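Local coordinates for acyl-CoA N-acyltransferases (NAT) superfamily protein (Arabidopsis thaliana, PDB 6TH0) that binds acetyl-CoA and probably uses it to acetylate the N-terminal methionine of transmembrane proteins, and perhaps lysine side chains of proteins, at residues I6-I11 with W48-R53; A69-A74 with T93-L98; E76-D81 with Y133-A138. One frame throughout, in Å; residues are numbered along the deposited sequence.

Interaction 1: I6-I11 with W48-R53; sequences ICFRPI and WAAVDR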
loop_
_atom_site.group_PDB
_atom_site.type_symbol
_atom_site.label_atom_id
_atom_site.label_comp_id
_atom_site.label_asym_id
_atom_site.label_seq_id
_atom_site.Cartn_x
_atom_site.Cartn_y
_atom_site.Cartn_z
ATOM N N ILE A 6 1.798 -16.949 -9.822
ATOM C CA ILE A 6 2.124 -15.617 -9.306
ATOM C C ILE A 6 2.956 -15.746 -8.036
ATOM O O ILE A 6 2.585 -16.484 -7.114
ATOM C CB ILE A 6 0.850 -14.802 -9.034
ATOM C CG1 ILE A 6 -0.001 -14.698 -10.303
ATOM C CG2 ILE A 6 1.209 -13.411 -8.543
ATOM C CD1 ILE A 6 0.727 -14.048 -11.471
ATOM N N CYS A 7 4.073 -15.018 -7.984
ATOM C CA CYS A 7 4.978 -14.999 -6.841
ATOM C C CYS A 7 5.181 -13.571 -6.343
ATOM O O CYS A 7 4.917 -12.597 -7.053
ATOM C CB CYS A 7 6.335 -15.625 -7.190
ATOM S SG CYS A 7 6.304 -17.392 -7.516
ATOM N N PHE A 8 5.663 -13.453 -5.107
ATOM C CA PHE A 8 5.857 -12.150 -4.487
ATOM C C PHE A 8 7.280 -12.025 -3.964
ATOM O O PHE A 8 7.824 -12.968 -3.391
ATOM C CB PHE A 8 4.822 -11.933 -3.382
ATOM C CG PHE A 8 3.405 -12.123 -3.856
ATOM C CD1 PHE A 8 2.733 -11.105 -4.520
ATOM C CD2 PHE A 8 2.758 -13.333 -3.668
ATOM C CE1 PHE A 8 1.443 -11.285 -4.973
ATOM C CE2 PHE A 8 1.463 -13.518 -4.122
ATOM C CZ PHE A 8 0.806 -12.496 -4.769
ATOM N N ARG A 9 7.899 -10.878 -4.212
ATOM C CA ARG A 9 9.259 -10.634 -3.752
ATOM C C ARG A 9 9.395 -9.163 -3.415
ATOM O O ARG A 9 8.570 -8.343 -3.842
ATOM C CB ARG A 9 10.291 -11.037 -4.812
ATOM C CG ARG A 9 10.065 -10.334 -6.174
ATOM C CD ARG A 9 11.350 -10.332 -6.998
ATOM N NE ARG A 9 11.150 -9.787 -8.345
ATOM C CZ ARG A 9 11.107 -8.487 -8.624
ATOM N NH1 ARG A 9 11.224 -7.597 -7.648
ATOM N NH2 ARG A 9 10.939 -8.071 -9.874
ATOM N N PRO A 10 10.411 -8.790 -2.641
ATOM C CA PRO A 10 10.639 -7.368 -2.381
ATOM C C PRO A 10 10.958 -6.641 -3.677
ATOM O O PRO A 10 11.559 -7.196 -4.599
ATOM C CB PRO A 10 11.832 -7.362 -1.423
ATOM C CG PRO A 10 11.841 -8.749 -0.812
ATOM C CD PRO A 10 11.349 -9.652 -1.903
ATOM N N ILE A 11 10.528 -5.387 -3.756
ATOM C CA ILE A 11 10.958 -4.559 -4.874
ATOM C C ILE A 11 12.435 -4.215 -4.713
ATOM O O ILE A 11 12.918 -3.949 -3.601
ATOM C CB ILE A 11 10.081 -3.303 -4.975
ATOM C CG1 ILE A 11 8.652 -3.724 -5.304
ATOM C CG2 ILE A 11 10.589 -2.394 -6.104
ATOM C CD1 ILE A 11 7.671 -2.581 -5.405
ATOM N N TRP A 48 6.414 -4.714 -2.019
ATOM C CA TRP A 48 6.322 -6.048 -2.584
ATOM C C TRP A 48 5.953 -5.947 -4.054
ATOM O O TRP A 48 5.135 -5.109 -4.443
ATOM C CB TRP A 48 5.297 -6.897 -1.839
ATOM C CG TRP A 48 5.762 -7.313 -0.488
ATOM C CD1 TRP A 48 6.381 -8.484 -0.165
ATOM C CD2 TRP A 48 5.661 -6.563 0.734
ATOM N NE1 TRP A 48 6.662 -8.515 1.176
ATOM C CE2 TRP A 48 6.224 -7.352 1.753
ATOM C CE3 TRP A 48 5.139 -5.309 1.065
ATOM C CZ2 TRP A 48 6.293 -6.926 3.086
ATOM C CZ3 TRP A 48 5.195 -4.888 2.384
ATOM C CH2 TRP A 48 5.780 -5.695 3.381
ATOM N N ALA A 49 6.551 -6.807 -4.859
ATOM C CA ALA A 49 6.208 -6.936 -6.261
ATOM C C ALA A 49 5.515 -8.275 -6.457
ATOM O O ALA A 49 5.809 -9.249 -5.763
ATOM C CB ALA A 49 7.455 -6.847 -7.150
ATOM N N ALA A 50 4.564 -8.299 -7.375
ATOM C CA ALA A 50 3.981 -9.536 -7.878
ATOM C C ALA A 50 4.558 -9.792 -9.258
ATOM O O ALA A 50 4.619 -8.875 -10.080
ATOM C CB ALA A 50 2.456 -9.441 -7.956
ATOM N N VAL A 51 5.008 -11.020 -9.501
ATOM C CA VAL A 51 5.566 -11.393 -10.794
ATOM C C VAL A 51 4.949 -12.702 -11.264
ATOM O O VAL A 51 4.534 -13.545 -10.463
ATOM C CB VAL A 51 7.109 -11.519 -10.737
ATOM C CG1 VAL A 51 7.733 -10.215 -10.248
ATOM C CG2 VAL A 51 7.523 -12.691 -9.843
ATOM N N ASP A 52 4.848 -12.846 -12.582
ATOM C CA ASP A 52 4.475 -14.100 -13.230
ATOM C C ASP A 52 5.715 -14.572 -13.985
ATOM O O ASP A 52 5.938 -14.184 -15.132
ATOM C CB ASP A 52 3.278 -13.908 -14.156
ATOM C CG ASP A 52 2.870 -15.183 -14.872
ATOM O OD1 ASP A 52 3.498 -16.243 -14.667
ATOM O OD2 ASP A 52 1.910 -15.113 -15.662
ATOM N N ARG A 53 6.524 -15.420 -13.343
ATOM C CA ARG A 53 7.745 -15.872 -14.000
ATOM C C ARG A 53 7.449 -16.800 -15.165
ATOM O O ARG A 53 8.369 -17.162 -15.908
ATOM C CB ARG A 53 8.687 -16.538 -12.995
ATOM C CG ARG A 53 9.337 -15.535 -12.047
ATOM C CD ARG A 53 10.495 -16.128 -11.256
ATOM N NE ARG A 53 10.929 -15.213 -10.204
ATOM C CZ ARG A 53 10.545 -15.305 -8.934
ATOM N NH1 ARG A 53 9.729 -16.283 -8.561
ATOM N NH2 ARG A 53 10.977 -14.428 -8.036
#

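Interaction 2: A69-A74 with T93-L98; sequences AKIVLA and TLVYIL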
loop_
_atom_site.group_PDB
_atom_site.type_symbol
_atom_site.label_atom_id
_atom_site.label_comp_id
_atom_site.label_asym_id
_atom_site.label_seq_id
_atom_site.Cartn_x
_atom_site.Cartn_y
_atom_site.Cartn_z
ATOM N N ALA A 69 4.618 0.791 1.030
ATOM C CA ALA A 69 4.163 1.195 2.352
ATOM C C ALA A 69 5.320 1.853 3.103
ATOM O O ALA A 69 6.491 1.552 2.863
ATOM C CB ALA A 69 3.622 0.007 3.163
ATOM N N LYS A 70 4.987 2.697 4.069
ATOM C CA LYS A 70 6.033 3.301 4.881
ATOM C C LYS A 70 5.674 3.162 6.341
ATOM O O LYS A 70 4.513 2.962 6.708
ATOM C CB LYS A 70 6.269 4.782 4.547
ATOM C CG LYS A 70 5.102 5.698 4.888
ATOM C CD LYS A 70 5.527 7.154 4.755
ATOM C CE LYS A 70 4.380 8.116 5.040
ATOM N NZ LYS A 70 4.830 9.531 4.910
ATOM N N ILE A 71 6.695 3.281 7.159
ATOM C CA ILE A 71 6.553 3.098 8.590
ATOM C C ILE A 71 6.330 4.462 9.225
ATOM O O ILE A 71 7.016 5.438 8.892
ATOM C CB ILE A 71 7.793 2.386 9.143
ATOM C CG1 ILE A 71 8.009 1.087 8.359
ATOM C CG2 ILE A 71 7.604 2.082 10.614
ATOM C CD1 ILE A 71 6.904 0.068 8.532
ATOM N N VAL A 72 5.389 4.518 10.169
ATOM C CA VAL A 72 4.924 5.750 10.795
ATOM C C VAL A 72 4.928 5.554 12.307
ATOM O O VAL A 72 4.395 4.554 12.797
ATOM C CB VAL A 72 3.495 6.088 10.315
ATOM C CG1 VAL A 72 3.024 7.414 10.864
ATOM C CG2 VAL A 72 3.426 6.080 8.781
ATOM N N LEU A 73 5.510 6.495 13.045
ATOM C CA LEU A 73 5.367 6.457 14.492
ATOM C C LEU A 73 3.902 6.664 14.859
ATOM O O LEU A 73 3.258 7.600 14.380
ATOM C CB LEU A 73 6.241 7.523 15.152
ATOM C CG LEU A 73 7.743 7.234 15.175
ATOM C CD1 LEU A 73 8.508 8.434 15.692
ATOM C CD2 LEU A 73 7.996 6.036 16.091
ATOM N N ALA A 74 3.371 5.777 15.704
ATOM C CA ALA A 74 1.938 5.805 15.982
ATOM C C ALA A 74 1.473 7.187 16.437
ATOM O O ALA A 74 0.423 7.671 15.996
ATOM C CB ALA A 74 1.578 4.749 17.027
ATOM N N THR A 93 4.410 1.663 16.290
ATOM C CA THR A 93 4.387 2.119 14.911
ATOM C C THR A 93 3.134 1.640 14.194
ATOM O O THR A 93 2.351 0.840 14.704
ATOM C CB THR A 93 5.611 1.619 14.146
ATOM O OG1 THR A 93 5.702 0.194 14.310
ATOM C CG2 THR A 93 6.904 2.314 14.647
ATOM N N LEU A 94 3.001 2.137 12.981
ATOM C CA LEU A 94 1.941 1.773 12.055
ATOM C C LEU A 94 2.573 1.618 10.685
ATOM O O LEU A 94 3.601 2.234 10.398
ATOM C CB LEU A 94 0.852 2.838 12.010
ATOM C CG LEU A 94 0.002 2.991 13.255
ATOM C CD1 LEU A 94 -0.721 4.320 13.240
ATOM C CD2 LEU A 94 -0.987 1.840 13.322
ATOM N N VAL A 95 1.978 0.756 9.857
ATOM C CA VAL A 95 2.336 0.654 8.445
ATOM C C VAL A 95 1.278 1.393 7.643
ATOM O O VAL A 95 0.077 1.155 7.827
ATOM C CB VAL A 95 2.458 -0.815 8.003
ATOM C CG1 VAL A 95 2.807 -0.897 6.520
ATOM C CG2 VAL A 95 3.524 -1.523 8.845
ATOM N N TYR A 96 1.719 2.312 6.779
ATOM C CA TYR A 96 0.840 3.111 5.928
ATOM C C TYR A 96 1.004 2.670 4.477
ATOM O O TYR A 96 2.062 2.878 3.881
ATOM C CB TYR A 96 1.171 4.602 6.076
ATOM C CG TYR A 96 0.286 5.531 5.266
ATOM C CD1 TYR A 96 -1.017 5.818 5.676
ATOM C CD2 TYR A 96 0.760 6.136 4.102
ATOM C CE1 TYR A 96 -1.835 6.662 4.945
ATOM C CE2 TYR A 96 -0.050 6.979 3.357
ATOM C CZ TYR A 96 -1.339 7.242 3.776
ATOM O OH TYR A 96 -2.128 8.092 3.032
ATOM N N ILE A 97 -0.052 2.106 3.889
ATOM C CA ILE A 97 0.038 1.740 2.478
ATOM C C ILE A 97 -0.049 3.004 1.645
ATOM O O ILE A 97 -0.976 3.815 1.808
ATOM C CB ILE A 97 -1.066 0.745 2.090
ATOM C CG1 ILE A 97 -0.799 -0.625 2.716
ATOM C CG2 ILE A 97 -1.169 0.660 0.534
ATOM C CD1 ILE A 97 -1.994 -1.548 2.682
ATOM N N LEU A 98 0.942 3.192 0.774
ATOM C CA LEU A 98 1.049 4.346 -0.104
ATOM C C LEU A 98 0.391 4.053 -1.454
ATOM O O LEU A 98 -0.516 4.769 -1.882
ATOM C CB LEU A 98 2.512 4.695 -0.336
ATOM C CG LEU A 98 3.312 5.148 0.906
ATOM C CD1 LEU A 98 4.781 4.901 0.681
ATOM C CD2 LEU A 98 3.072 6.628 1.090
#

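Interaction 3: E76-D81 with Y133-A138; sequences ESEISD and YLHVIA. With ACO (acetyl coenzyme *a), chain C.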
loop_
_atom_site.group_PDB
_atom_site.type_symbol
_atom_site.label_atom_id
_atom_site.label_comp_id
_atom_site.label_asym_id
_atom_site.label_seq_id
_atom_site.Cartn_x
_atom_site.Cartn_y
_atom_site.Cartn_z
ATOM N N GLU A 76 2.597 10.055 15.762
ATOM C CA GLU A 76 2.691 11.060 14.715
ATOM C C GLU A 76 1.705 10.810 13.583
ATOM O O GLU A 76 1.720 11.543 12.583
ATOM C CB GLU A 76 4.127 11.124 14.176
ATOM C CG GLU A 76 5.155 11.422 15.260
ATOM C CD GLU A 76 6.563 11.596 14.719
ATOM O OE1 GLU A 76 7.367 12.292 15.379
ATOM O OE2 GLU A 76 6.866 11.045 13.638
ATOM N N SER A 77 0.892 9.757 13.691
ATOM C CA SER A 77 -0.054 9.419 12.639
ATOM C C SER A 77 -1.365 10.154 12.874
ATOM O O SER A 77 -1.687 10.556 13.996
ATOM C CB SER A 77 -0.315 7.911 12.599
ATOM O OG SER A 77 -1.095 7.529 13.725
ATOM N N GLU A 78 -2.146 10.292 11.802
ATOM C CA GLU A 78 -3.438 10.944 11.945
ATOM C C GLU A 78 -4.474 10.089 12.664
ATOM O O GLU A 78 -5.545 10.608 12.992
ATOM C CB GLU A 78 -3.979 11.325 10.572
ATOM C CG GLU A 78 -4.401 10.135 9.751
ATOM C CD GLU A 78 -4.590 10.482 8.286
ATOM O OE1 GLU A 78 -3.577 10.770 7.609
ATOM O OE2 GLU A 78 -5.749 10.457 7.816
ATOM N N ILE A 79 -4.203 8.810 12.913
ATOM C CA ILE A 79 -5.161 7.956 13.605
ATOM C C ILE A 79 -4.729 7.703 15.042
ATOM O O ILE A 79 -5.254 6.804 15.701
ATOM C CB ILE A 79 -5.385 6.629 12.866
ATOM C CG1 ILE A 79 -4.081 5.842 12.789
ATOM C CG2 ILE A 79 -5.965 6.874 11.486
ATOM C CD1 ILE A 79 -4.232 4.499 12.152
ATOM N N SER A 80 -3.801 8.510 15.551
ATOM C CA SER A 80 -3.389 8.368 16.937
ATOM C C SER A 80 -4.580 8.515 17.873
ATOM O O SER A 80 -4.588 7.941 18.967
ATOM C CB SER A 80 -2.306 9.391 17.274
ATOM O OG SER A 80 -1.787 9.154 18.563
ATOM N N ASP A 81 -5.589 9.293 17.466
ATOM C CA ASP A 81 -6.775 9.473 18.292
ATOM C C ASP A 81 -7.574 8.186 18.432
ATOM O O ASP A 81 -8.422 8.090 19.325
ATOM C CB ASP A 81 -7.685 10.557 17.714
ATOM C CG ASP A 81 -8.188 10.217 16.315
ATOM O OD1 ASP A 81 -7.371 9.913 15.426
ATOM O OD2 ASP A 81 -9.423 10.227 16.114
ATOM N N TYR A 133 -2.825 1.262 7.941
ATOM C CA TYR A 133 -3.835 2.226 7.513
ATOM C C TYR A 133 -3.444 2.806 6.159
ATOM O O TYR A 133 -2.337 2.595 5.657
ATOM C CB TYR A 133 -4.087 3.333 8.560
ATOM C CG TYR A 133 -3.049 4.440 8.720
ATOM C CD1 TYR A 133 -1.790 4.188 9.274
ATOM C CD2 TYR A 133 -3.356 5.757 8.374
ATOM C CE1 TYR A 133 -0.851 5.219 9.426
ATOM C CE2 TYR A 133 -2.435 6.786 8.533
ATOM C CZ TYR A 133 -1.184 6.520 9.063
ATOM O OH TYR A 133 -0.268 7.564 9.224
ATOM N N LEU A 134 -4.402 3.472 5.534
ATOM C CA LEU A 134 -4.221 4.026 4.202
ATOM C C LEU A 134 -5.411 4.921 3.895
ATOM O O LEU A 134 -6.397 4.960 4.637
ATOM C CB LEU A 134 -4.091 2.912 3.161
ATOM C CG LEU A 134 -5.406 2.137 2.988
ATOM C CD1 LEU A 134 -5.472 1.630 1.578
ATOM C CD2 LEU A 134 -5.577 0.977 3.989
ATOM N N HIS A 135 -5.319 5.611 2.769
ATOM C CA HIS A 135 -6.406 6.414 2.246
ATOM C C HIS A 135 -6.763 5.899 0.863
ATOM O O HIS A 135 -5.882 5.556 0.071
ATOM C CB HIS A 135 -6.035 7.902 2.187
ATOM C CG HIS A 135 -5.805 8.520 3.530
ATOM N ND1 HIS A 135 -4.575 8.527 4.150
ATOM C CD2 HIS A 135 -6.651 9.171 4.360
ATOM C CE1 HIS A 135 -4.675 9.154 5.310
ATOM N NE2 HIS A 135 -5.925 9.554 5.461
ATOM N N VAL A 136 -8.061 5.819 0.599
ATOM C CA VAL A 136 -8.596 5.384 -0.678
ATOM C C VAL A 136 -9.344 6.553 -1.299
ATOM O O VAL A 136 -10.098 7.254 -0.613
ATOM C CB VAL A 136 -9.535 4.171 -0.480
ATOM C CG1 VAL A 136 -10.114 3.707 -1.790
ATOM C CG2 VAL A 136 -8.799 3.044 0.249
ATOM N N ILE A 137 -9.154 6.764 -2.603
ATOM C CA ILE A 137 -9.961 7.766 -3.275
ATOM C C ILE A 137 -11.421 7.375 -3.105
ATOM O O ILE A 137 -11.788 6.217 -3.326
ATOM C CB ILE A 137 -9.581 7.844 -4.758
ATOM C CG1 ILE A 137 -8.164 8.396 -4.909
ATOM C CG2 ILE A 137 -10.598 8.675 -5.510
ATOM C CD1 ILE A 137 -7.648 8.345 -6.349
ATOM N N ALA A 138 -12.263 8.347 -2.743
ATOM C CA ALA A 138 -13.599 8.025 -2.238
ATOM C C ALA A 138 -14.537 7.481 -3.309
ATOM O O ALA A 138 -15.521 6.813 -2.970
ATOM C CB ALA A 138 -14.230 9.248 -1.581
HETATM N N1A ACO C . -12.460 -15.234 -9.942
HETATM C C2A ACO C . -13.278 -14.147 -10.155
HETATM N N3A ACO C . -13.301 -12.934 -9.576
HETATM C C4A ACO C . -12.313 -12.805 -8.609
HETATM C C5A ACO C . -11.387 -13.843 -8.274
HETATM C C6A ACO C . -11.502 -15.058 -8.978
HETATM N N6A ACO C . -10.643 -16.089 -8.703
HETATM N N7A ACO C . -10.504 -13.431 -7.268
HETATM C C8A ACO C . -10.890 -12.167 -6.999
HETATM N N9A ACO C . -11.972 -11.746 -7.773
HETATM C C1B ACO C . -12.652 -10.451 -7.738
HETATM C C2B ACO C . -12.800 -9.836 -6.271
HETATM O O2B ACO C . -13.875 -10.396 -5.640
HETATM C C3B ACO C . -13.127 -8.366 -6.813
HETATM O O3B ACO C . -14.376 -8.454 -7.297
HETATM P P3B ACO C . -15.321 -6.884 -7.135
HETATM O O7A ACO C . -14.575 -6.146 -8.215
HETATM O O8A ACO C . -16.752 -7.295 -7.440
HETATM O O9A ACO C . -14.958 -6.504 -5.719
HETATM C C4B ACO C . -12.062 -8.190 -7.948
HETATM O O4B ACO C . -11.879 -9.517 -8.544
HETATM C C5B ACO C . -10.748 -7.585 -7.418
HETATM O O5B ACO C . -10.242 -8.317 -6.346
HETATM P P1A ACO C . -8.632 -8.574 -6.596
HETATM O O1A ACO C . -8.443 -9.377 -7.829
HETATM O O2A ACO C . -8.046 -9.008 -5.282
HETATM O O3A ACO C . -7.844 -7.107 -6.909
HETATM P P2A ACO C . -7.168 -6.970 -8.340
HETATM O O4A ACO C . -5.897 -7.732 -8.447
HETATM O O5A ACO C . -8.141 -6.967 -9.489
HETATM O O6A ACO C . -6.572 -5.339 -8.333
HETATM C CBP ACO C . -6.884 -3.011 -7.804
HETATM C CCP ACO C . -7.420 -4.498 -7.628
HETATM C CDP ACO C . -5.563 -2.922 -7.075
HETATM C CEP ACO C . -7.887 -2.012 -7.224
HETATM C CAP ACO C . -6.710 -2.823 -9.334
HETATM O OAP ACO C . -7.973 -2.701 -9.982
HETATM C C9P ACO C . -5.898 -1.593 -9.732
HETATM O O9P ACO C . -4.709 -1.685 -9.945
HETATM N N8P ACO C . -6.561 -0.397 -9.918
HETATM C C7P ACO C . -5.834 0.853 -10.316
HETATM C C6P ACO C . -4.912 1.303 -9.220
HETATM C C5P ACO C . -5.764 1.656 -8.052
HETATM O O5P ACO C . -6.863 2.183 -8.122
HETATM N N4P ACO C . -5.247 1.342 -6.811
HETATM C C3P ACO C . -6.104 1.675 -5.674
HETATM C C2P ACO C . -5.261 1.977 -4.487
HETATM S S1P ACO C . -6.401 2.419 -3.087
HETATM C C ACO C . -6.475 4.177 -3.429
HETATM O O ACO C . -7.448 4.711 -3.901
HETATM C CH3 ACO C . -5.284 4.942 -3.167
#

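Interaction 1: I6-I11 with W48-R53
C7 pairs with V51, and R9 with A49, as hydrogen-bonded pairs of two antiparallel strands whose segment axes approach to 4.5 Å at an angle of 149°. The pairing joins edge strand 6-10 to strand 45-52 in the mixed sheet of the GNAT fold. Of its four backbone bonds, A49 N to R9 O is the shortest at 2.7 Å and almost straight (177° at the hydrogen). Between these pairs, F8 and A50 face each other without mutual backbone bonds. F8 CE1 meets A50 CB at 3.7 Å, and the F8 ring continues onto A114 and L115 of helix 111-123. On the same face I6 crosses D52 at about a right angle, CD1 lying 3.7 Å from D52 CB, while the D52 carboxylate binds S54 N and Y106 OH. The other face carries C7, R9, A49 and V51. R9 has CG between its backbone N and carbonyl carbon (chi1 56°) and runs extended to NE; its guanidinium has A49 CB over one face, 3.9 Å from NH1. Its nitrogens bind P10 O, D15 and E61 O; an alanine in place of R9 would probably leave D15 without its salt bridge and E61 O without that donor, and open a gap beside A49 CB. R53, salt-bridged to E61, lays its guanidinium centrally over V51 CG2, 4.1 Å from the plane, and brings NH1 to 3.7 Å from C7 SG.

Interaction 2: A69-A74 with T93-L98
I71 turns CD1 onto V95 through its second torsion (chi2 -65°), while V95 holds CG1 anti to its own backbone N (chi1 179°), where that methyl meets A69. The two contacts, I71 CD1 to V95 CG2 at 3.7 Å and A69 CB to V95 CG1 at 3.6 Å, use one branch of the valine each, which ties it to two residues of the strand alongside. From V95 the same face continues onto V119 and S123 of helix 111-123. On the opposite face V72 reaches Y96 obliquely, its CG2 standing 3.8 Å from Y96 CB, and the aliphatic chain of K70 runs past the ring with CE 4.2 Å from Y96 CD2. The phenol oxygen of Y96 is hydrogen-bonded to H135, and its ring meets that of Y133, so the tyrosine links this strand pair to the next strand of the sheet. L98 closes one end of the contact, CD1 lying 4.1 Å from K70 CB. At the other end L94 CD1 approaches A74 CA to 4.1 Å, where strand 63-73 gives way to the following loop.

The backbone evidence agrees with this pattern: K70 with Y96 and V72 with L94 form reciprocal hydrogen-bonded pairs, the shortest bond being L94 N to V72 O at 2.8 Å. A69 with I97 and I71 with V95 are the intervening non-hydrogen-bonded pairs. Such a regular antiparallel pairing belongs to the central meander of the GNAT fold, whose strand 93-102 leads on to L100 and V102 at the acetyl-CoA site.

Interaction 3: E76-D81 with Y133-A138
H135 NE2 donates to E78 OE2 over 2.5 Å, the two side chains reaching toward each other tip to tip. The carboxylate oxygen lies within 5° of the imidazole plane, yet NE2 stands 34° out of the carboxylate plane on its syn side, and the bond is bent to 137° at the hydrogen. The other ring nitrogen, ND1, is bonded to Y96 OH, so partners at both nitrogens fix the rotation of the imidazole, which also stacks on F161. E78 is able to reach it from the type I turn S77 to S80. In the GNAT fold this turn belongs to the loop joining strands 63-73 and 93-102, and it packs here against strand 129-137. I79 places CD1 over one face of the Y133 ring in a CH-pi contact, 4.0 Å from the ring centroid. S77 CB lies 3.4 Å from Y133 OH, near the far end of the ring, while S77 OG is hydrogen-bonded to A74 O. Further along the strand, I137 N donates to the acetyl carbonyl O of acetyl-CoA at 3.0 Å, and V136 CG1 lies 3.5 Å from that same oxygen. H135 O comes within 3.3 Å of the acetyl methyl CH3.

The three contacts are spread across one mixed sheet, from edge strand 6-10 in interaction 1 to strand 129-137, beyond the central strand 93-102, where the loop of interaction 3 packs. Interactions 1 and 2 are neighbours through strands 45-52 and 63-73, but their centres lie about 21 Å apart and their nearest atoms, about 5 Å apart, do not touch. Interactions 2 and 3 do touch, with centres about 10 Å apart: Y96 OH to H135 ND1 is 2.7 Å, and V95 O to Y133 N is 2.9 Å. The E78-H135-Y96 chain therefore spans both. Interaction 3 alone meets acetyl-CoA directly. The side chain of I97 is about 7 Å from acetyl-CoA. The side chain of A50 is about 9 Å from acetyl-CoA.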